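Local coordinates for putative agmatinase (Clostridium difficile, PDB 3LHL), which probably hydrolyses agmatine to putrescine and urea with the help of two manganese ions per subunit, at residues D125-Y130 / S160-E165; D18-N23 / N135-V140. All coordinates share one frame; numbering follows the deposited sequence.

How the contacts relate
Contacts 1 and 2 sit side by side at the rim of the manganese site, their centres about 13 Å apart. Residues 125-130 and 135-140 belong to one long loop after strand 115-120: its first part is tied to the start of helix 163-170 in contact 1, its second to the loop after strand 10-15 in contact 2. The two contacts touch directly, with D125 CG 3.4 Å from H137 O and Y130 CD2 3.4 Å from S136 OG. D125 binds manganese, whereas the nearest side-chain atom of H137 is about 4 Å from a bound manganese ion. Both contacts also reach one phosphate, probably from the crystallisation liquor.

Contact 1: residues D125-Y130 / S160-E165; sequences DLREEY and SGTKEE. With MN (manganese (II) ion), chain B; PO4 (phosphate ion), chain F.
The capping box of T162 and E165, which opens helix 163-170, also receives R127 from the metal-binding loop. E165 N donates to T162 OG1 at 3.1 Å, and T162 N returns a bond of 2.8 Å to E165 OE1 on its anti lone pair. Threonine suits the N-cap because its hydroxyl can accept the N-H of E165, three residues on in the first turn, while its methyl, CG2, covers one face of the R127 guanidinium, 3.6 Å from NH2.

The carboxylate of E165 is shared with R127 in a salt bridge. R127 NE reaches E165 OE2 at 3.2 Å, approaching from above the carboxylate plane, and R127 NH2 makes a weak bond of 3.1 Å to E165 OE1. The guanidinium and carboxylate planes stand 77° apart, far from a flat bidentate pairing. Arginine suits the place because its several N-H groups reach both oxygens of E165, while R127 N adds a weak bond of 2.7 Å to E165 OE2. Glutamate is long enough to do this while its own N-H closes the cap; its chain runs extended beyond CG (chi2 178°). Beside it L126 CB packs against E165 CG at 4.1 Å, and L126 CD1 rests against E165 O.

In this arginase fold, the loop after strand 115-120 carries metal ligands; the side chain of D125 starts away from 160-165 and binds manganese through OD2. H98, D121 and D202 complete the ligands of that ion. Farther along, Y130 OH donates to phosphate O1, which lies in plane at the edge of the ring.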
loop_
_atom_site.group_PDB
_atom_site.type_symbol
_atom_site.label_atom_id
_atom_site.label_comp_id
_atom_site.label_asym_id
_atom_site.label_seq_id
_atom_site.Cartn_x
_atom_site.Cartn_y
_atom_site.Cartn_z
ATOM N N ASP A 125 -3.441 12.769 -0.887
ATOM C CA ASP A 125 -2.537 12.677 0.257
ATOM C C ASP A 125 -1.367 13.649 0.083
ATOM O O ASP A 125 -0.288 13.447 0.636
ATOM C CB ASP A 125 -2.001 11.249 0.411
ATOM C CG ASP A 125 -3.026 10.304 0.999
ATOM O OD1 ASP A 125 -4.088 10.785 1.446
ATOM O OD2 ASP A 125 -2.766 9.083 1.025
ATOM N N LEU A 126 -1.590 14.712 -0.685
ATOM C CA LEU A 126 -0.544 15.686 -0.938
ATOM C C LEU A 126 -0.561 16.922 -0.039
ATOM O O LEU A 126 0.368 17.726 -0.078
ATOM C CB LEU A 126 -0.584 16.112 -2.407
ATOM C CG LEU A 126 -0.035 15.103 -3.421
ATOM C CD1 LEU A 126 -0.168 15.652 -4.829
ATOM C CD2 LEU A 126 1.431 14.814 -3.108
ATOM N N ARG A 127 -1.589 17.090 0.782
ATOM C CA ARG A 127 -1.609 18.276 1.628
ATOM C C ARG A 127 -0.450 18.265 2.624
ATOM O O ARG A 127 -0.010 17.206 3.078
ATOM C CB ARG A 127 -2.952 18.416 2.348
ATOM C CG ARG A 127 -3.249 17.400 3.426
ATOM C CD ARG A 127 -4.710 17.549 3.838
ATOM N NE ARG A 127 -5.588 17.243 2.710
ATOM C CZ ARG A 127 -6.870 17.584 2.630
ATOM N NH1 ARG A 127 -7.449 18.257 3.616
ATOM N NH2 ARG A 127 -7.575 17.241 1.560
ATOM N N GLU A 128 0.047 19.460 2.935
ATOM C CA GLU A 128 1.171 19.643 3.847
ATOM C C GLU A 128 0.837 19.222 5.278
ATOM O O GLU A 128 1.668 18.636 5.969
ATOM C CB GLU A 128 1.613 21.108 3.807
ATOM C CG GLU A 128 2.832 21.456 4.665
ATOM C CD GLU A 128 4.073 20.644 4.316
ATOM O OE1 GLU A 128 4.256 20.282 3.134
ATOM O OE2 GLU A 128 4.880 20.383 5.230
ATOM N N GLU A 129 -0.381 19.519 5.720
ATOM C CA GLU A 129 -0.806 19.155 7.065
ATOM C C GLU A 129 -2.262 18.735 7.088
ATOM O O GLU A 129 -3.021 19.017 6.163
ATOM C CB GLU A 129 -0.656 20.327 8.042
ATOM C CG GLU A 129 0.750 20.818 8.303
ATOM C CD GLU A 129 0.795 21.768 9.494
ATOM O OE1 GLU A 129 -0.189 22.515 9.700
ATOM O OE2 GLU A 129 1.811 21.769 10.222
ATOM N N TYR A 130 -2.642 18.064 8.168
ATOM C CA TYR A 130 -4.012 17.629 8.368
ATOM C C TYR A 130 -4.192 17.567 9.878
ATOM O O TYR A 130 -3.396 16.942 10.579
ATOM C CB TYR A 130 -4.256 16.261 7.726
ATOM C CG TYR A 130 -5.712 15.842 7.753
ATOM C CD1 TYR A 130 -6.701 16.657 7.203
ATOM C CD2 TYR A 130 -6.103 14.637 8.345
ATOM C CE1 TYR A 130 -8.049 16.291 7.244
ATOM C CE2 TYR A 130 -7.445 14.257 8.392
ATOM C CZ TYR A 130 -8.413 15.090 7.841
ATOM O OH TYR A 130 -9.741 14.729 7.900
ATOM N N SER A 160 -10.341 12.589 -5.067
ATOM C CA SER A 160 -10.741 13.468 -3.968
ATOM C C SER A 160 -9.559 14.262 -3.416
ATOM O O SER A 160 -8.475 13.720 -3.239
ATOM C CB SER A 160 -11.376 12.635 -2.845
ATOM O OG SER A 160 -11.588 13.405 -1.676
ATOM N N GLY A 161 -9.779 15.547 -3.158
ATOM C CA GLY A 161 -8.723 16.393 -2.623
ATOM C C GLY A 161 -8.970 17.875 -2.843
ATOM O O GLY A 161 -9.885 18.253 -3.567
ATOM N N THR A 162 -8.161 18.720 -2.208
ATOM C CA THR A 162 -8.290 20.165 -2.370
ATOM C C THR A 162 -7.790 20.535 -3.767
ATOM O O THR A 162 -7.040 19.777 -4.386
ATOM C CB THR A 162 -7.423 20.922 -1.348
ATOM O OG1 THR A 162 -6.042 20.644 -1.607
ATOM C CG2 THR A 162 -7.769 20.494 0.078
ATOM N N LYS A 163 -8.189 21.697 -4.266
ATOM C CA LYS A 163 -7.742 22.111 -5.586
ATOM C C LYS A 163 -6.213 22.254 -5.619
ATOM O O LYS A 163 -5.577 21.926 -6.619
ATOM C CB LYS A 163 -8.397 23.438 -5.995
ATOM C CG LYS A 163 -8.011 23.869 -7.400
ATOM C CD LYS A 163 -8.683 25.157 -7.852
ATOM C CE LYS A 163 -8.448 25.366 -9.353
ATOM N NZ LYS A 163 -8.952 26.671 -9.873
ATOM N N GLU A 164 -5.634 22.739 -4.524
ATOM C CA GLU A 164 -4.183 22.926 -4.434
ATOM C C GLU A 164 -3.438 21.601 -4.592
ATOM O O GLU A 164 -2.444 21.526 -5.313
ATOM C CB GLU A 164 -3.812 23.560 -3.091
ATOM C CG GLU A 164 -4.556 24.859 -2.788
ATOM C CD GLU A 164 -3.899 26.085 -3.401
ATOM O OE1 GLU A 164 -3.634 26.079 -4.625
ATOM O OE2 GLU A 164 -3.653 27.058 -2.648
ATOM N N GLU A 165 -3.921 20.560 -3.915
ATOM C CA GLU A 165 -3.289 19.246 -4.001
ATOM C C GLU A 165 -3.232 18.771 -5.443
ATOM O O GLU A 165 -2.231 18.217 -5.880
ATOM C CB GLU A 165 -4.048 18.224 -3.156
ATOM C CG GLU A 165 -3.903 18.416 -1.657
ATOM C CD GLU A 165 -4.717 17.407 -0.872
ATOM O OE1 GLU A 165 -5.953 17.368 -1.057
ATOM O OE2 GLU A 165 -4.125 16.650 -0.073
HETATM MN MN MN B . -4.101 7.197 1.446
HETATM P P PO4 F . -10.055 11.704 10.174
HETATM O O1 PO4 F . -10.193 12.323 8.831
HETATM O O2 PO4 F . -8.619 11.456 10.463
HETATM O O3 PO4 F . -10.613 12.621 11.202
HETATM O O4 PO4 F . -10.797 10.414 10.201
#

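Contact 2: residues D18-N23 / N135-V140. With PO4 (phosphate ion), chain F.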
loop_
_atom_site.group_PDB
_atom_site.type_symbol
_atom_site.label_atom_id
_atom_site.label_comp_id
_atom_site.label_asym_id
_atom_site.label_seq_id
_atom_site.Cartn_x
_atom_site.Cartn_y
_atom_site.Cartn_z
ATOM N N ASP A 18 -3.511 3.421 13.902
ATOM C CA ASP A 18 -4.359 4.451 13.299
ATOM C C ASP A 18 -4.312 5.706 14.164
ATOM O O ASP A 18 -5.257 6.489 14.209
ATOM C CB ASP A 18 -5.812 3.977 13.120
ATOM C CG ASP A 18 -6.428 3.432 14.392
ATOM O OD1 ASP A 18 -6.183 3.986 15.484
ATOM O OD2 ASP A 18 -7.189 2.450 14.289
ATOM N N GLY A 19 -3.176 5.886 14.832
ATOM C CA GLY A 19 -2.973 7.016 15.719
ATOM C C GLY A 19 -3.254 8.425 15.220
ATOM O O GLY A 19 -3.544 9.300 16.038
ATOM N N THR A 20 -3.170 8.676 13.913
ATOM C CA THR A 20 -3.444 10.025 13.424
ATOM C C THR A 20 -4.819 10.161 12.782
ATOM O O THR A 20 -5.117 11.179 12.159
ATOM C CB THR A 20 -2.365 10.515 12.424
ATOM O OG1 THR A 20 -2.608 9.955 11.131
ATOM C CG2 THR A 20 -0.970 10.109 12.895
ATOM N N THR A 21 -5.654 9.136 12.942
ATOM C CA THR A 21 -7.013 9.149 12.396
ATOM C C THR A 21 -7.951 9.537 13.533
ATOM O O THR A 21 -8.006 8.850 14.548
ATOM C CB THR A 21 -7.423 7.761 11.868
ATOM O OG1 THR A 21 -6.439 7.289 10.937
ATOM C CG2 THR A 21 -8.779 7.836 11.176
ATOM N N SER A 22 -8.700 10.620 13.353
ATOM C CA SER A 22 -9.595 11.103 14.403
ATOM C C SER A 22 -11.051 10.636 14.378
ATOM O O SER A 22 -11.507 9.957 15.303
ATOM C CB SER A 22 -9.571 12.636 14.429
ATOM O OG SER A 22 -8.241 13.119 14.529
ATOM N N ASN A 23 -11.786 11.006 13.333
ATOM C CA ASN A 23 -13.195 10.639 13.252
ATOM C C ASN A 23 -13.511 9.209 12.839
ATOM O O ASN A 23 -14.589 8.705 13.157
ATOM C CB ASN A 23 -13.939 11.590 12.313
ATOM C CG ASN A 23 -13.871 13.030 12.773
ATOM O OD1 ASN A 23 -13.999 13.318 13.965
ATOM N ND2 ASN A 23 -13.676 13.946 11.829
ATOM N N ASN A 135 2.599 14.993 9.939
ATOM C CA ASN A 135 2.603 13.549 9.770
ATOM C C ASN A 135 1.210 13.008 10.019
ATOM O O ASN A 135 0.776 12.860 11.161
ATOM C CB ASN A 135 3.613 12.908 10.724
ATOM C CG ASN A 135 5.037 13.334 10.422
ATOM O OD1 ASN A 135 5.498 13.219 9.287
ATOM N ND2 ASN A 135 5.741 13.833 11.432
ATOM N N SER A 136 0.515 12.727 8.924
ATOM C CA SER A 136 -0.848 12.221 8.954
ATOM C C SER A 136 -1.043 11.278 7.776
ATOM O O SER A 136 -0.226 11.250 6.852
ATOM C CB SER A 136 -1.823 13.396 8.839
ATOM O OG SER A 136 -3.130 12.964 8.507
ATOM N N HIS A 137 -2.123 10.506 7.804
ATOM C CA HIS A 137 -2.398 9.597 6.700
ATOM C C HIS A 137 -2.686 10.410 5.435
ATOM O O HIS A 137 -2.469 9.937 4.320
ATOM C CB HIS A 137 -3.604 8.699 7.023
ATOM C CG HIS A 137 -4.847 9.449 7.393
ATOM N ND1 HIS A 137 -5.111 9.866 8.682
ATOM C CD2 HIS A 137 -5.906 9.848 6.647
ATOM C CE1 HIS A 137 -6.279 10.486 8.714
ATOM N NE2 HIS A 137 -6.781 10.490 7.494
ATOM N N ALA A 138 -3.154 11.644 5.627
ATOM C CA ALA A 138 -3.510 12.537 4.521
ATOM C C ALA A 138 -2.368 13.370 3.935
ATOM O O ALA A 138 -2.573 14.118 2.973
ATOM C CB ALA A 138 -4.634 13.468 4.963
ATOM N N THR A 139 -1.172 13.248 4.504
ATOM C CA THR A 139 -0.027 14.008 4.014
ATOM C C THR A 139 1.119 13.078 3.640
ATOM O O THR A 139 2.186 13.542 3.242
ATOM C CB THR A 139 0.517 14.968 5.091
ATOM O OG1 THR A 139 1.130 14.198 6.131
ATOM C CG2 THR A 139 -0.608 15.820 5.697
ATOM N N VAL A 140 0.901 11.773 3.760
ATOM C CA VAL A 140 1.954 10.801 3.488
ATOM C C VAL A 140 2.706 10.960 2.160
ATOM O O VAL A 140 3.934 10.876 2.133
ATOM C CB VAL A 140 1.419 9.336 3.613
ATOM C CG1 VAL A 140 0.458 9.009 2.469
ATOM C CG2 VAL A 140 2.590 8.361 3.643
HETATM P P PO4 F . -10.055 11.704 10.174
HETATM O O1 PO4 F . -10.193 12.323 8.831
HETATM O O2 PO4 F . -8.619 11.456 10.463
HETATM O O3 PO4 F . -10.613 12.621 11.202
HETATM O O4 PO4 F . -10.797 10.414 10.201
HETATM O O HOH W 1 -3.757 13.488 11.248
#
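T20 and S136 bring the two backbones closest, their CA atoms 5.6 Å apart, in a meeting of two irregular loops. Residues D18 to T21 form a type I beta turn, closed by T21 N to D18 O. In the other segment, S136 makes an ST turn: its OG, anti to its own backbone N (chi1 164°), accepts from A138 N at 3.2 Å. Serine suits this place because its short hydroxyl can reach the backbone N-H two residues on, and the same oxygen lies over one face of the H137 ring, offset toward the rim.

T20 has the largest share of the contact, followed by H137. T20 OG1 receives a weak bond from H137 N at 3.4 Å and lies near the plane of the imidazole, at its edge, 3.5 Å from ND1. T20 CG2 lies 3.7 Å from N135 O, so threonine offers its hydroxyl to the histidine and its methyl to the carbonyl of N135. Neighbouring T21 also places OG1 near ND1 of H137, and its side chain crosses that of the histidine at about a right angle. Both threonine hydroxyls have a stronger partner in the carboxylate of E97, T20 OG1 with OE2 and T21 OG1 with OE1. A water gives a second link, donating to T20 O and hydrogen-bonded to S136 OG at 2.9 Å.

Phosphate O2 lies in plane at the H137 ring edge, 3.1 Å from CE1, and accepts from S22 N; O3 of the same ion accepts from N23 N at 2.9 Å. Loops at the carboxyl ends of parallel strands 10-15 and 115-120 thus meet beside the manganese centre, where the arginase fold builds its active-site pocket.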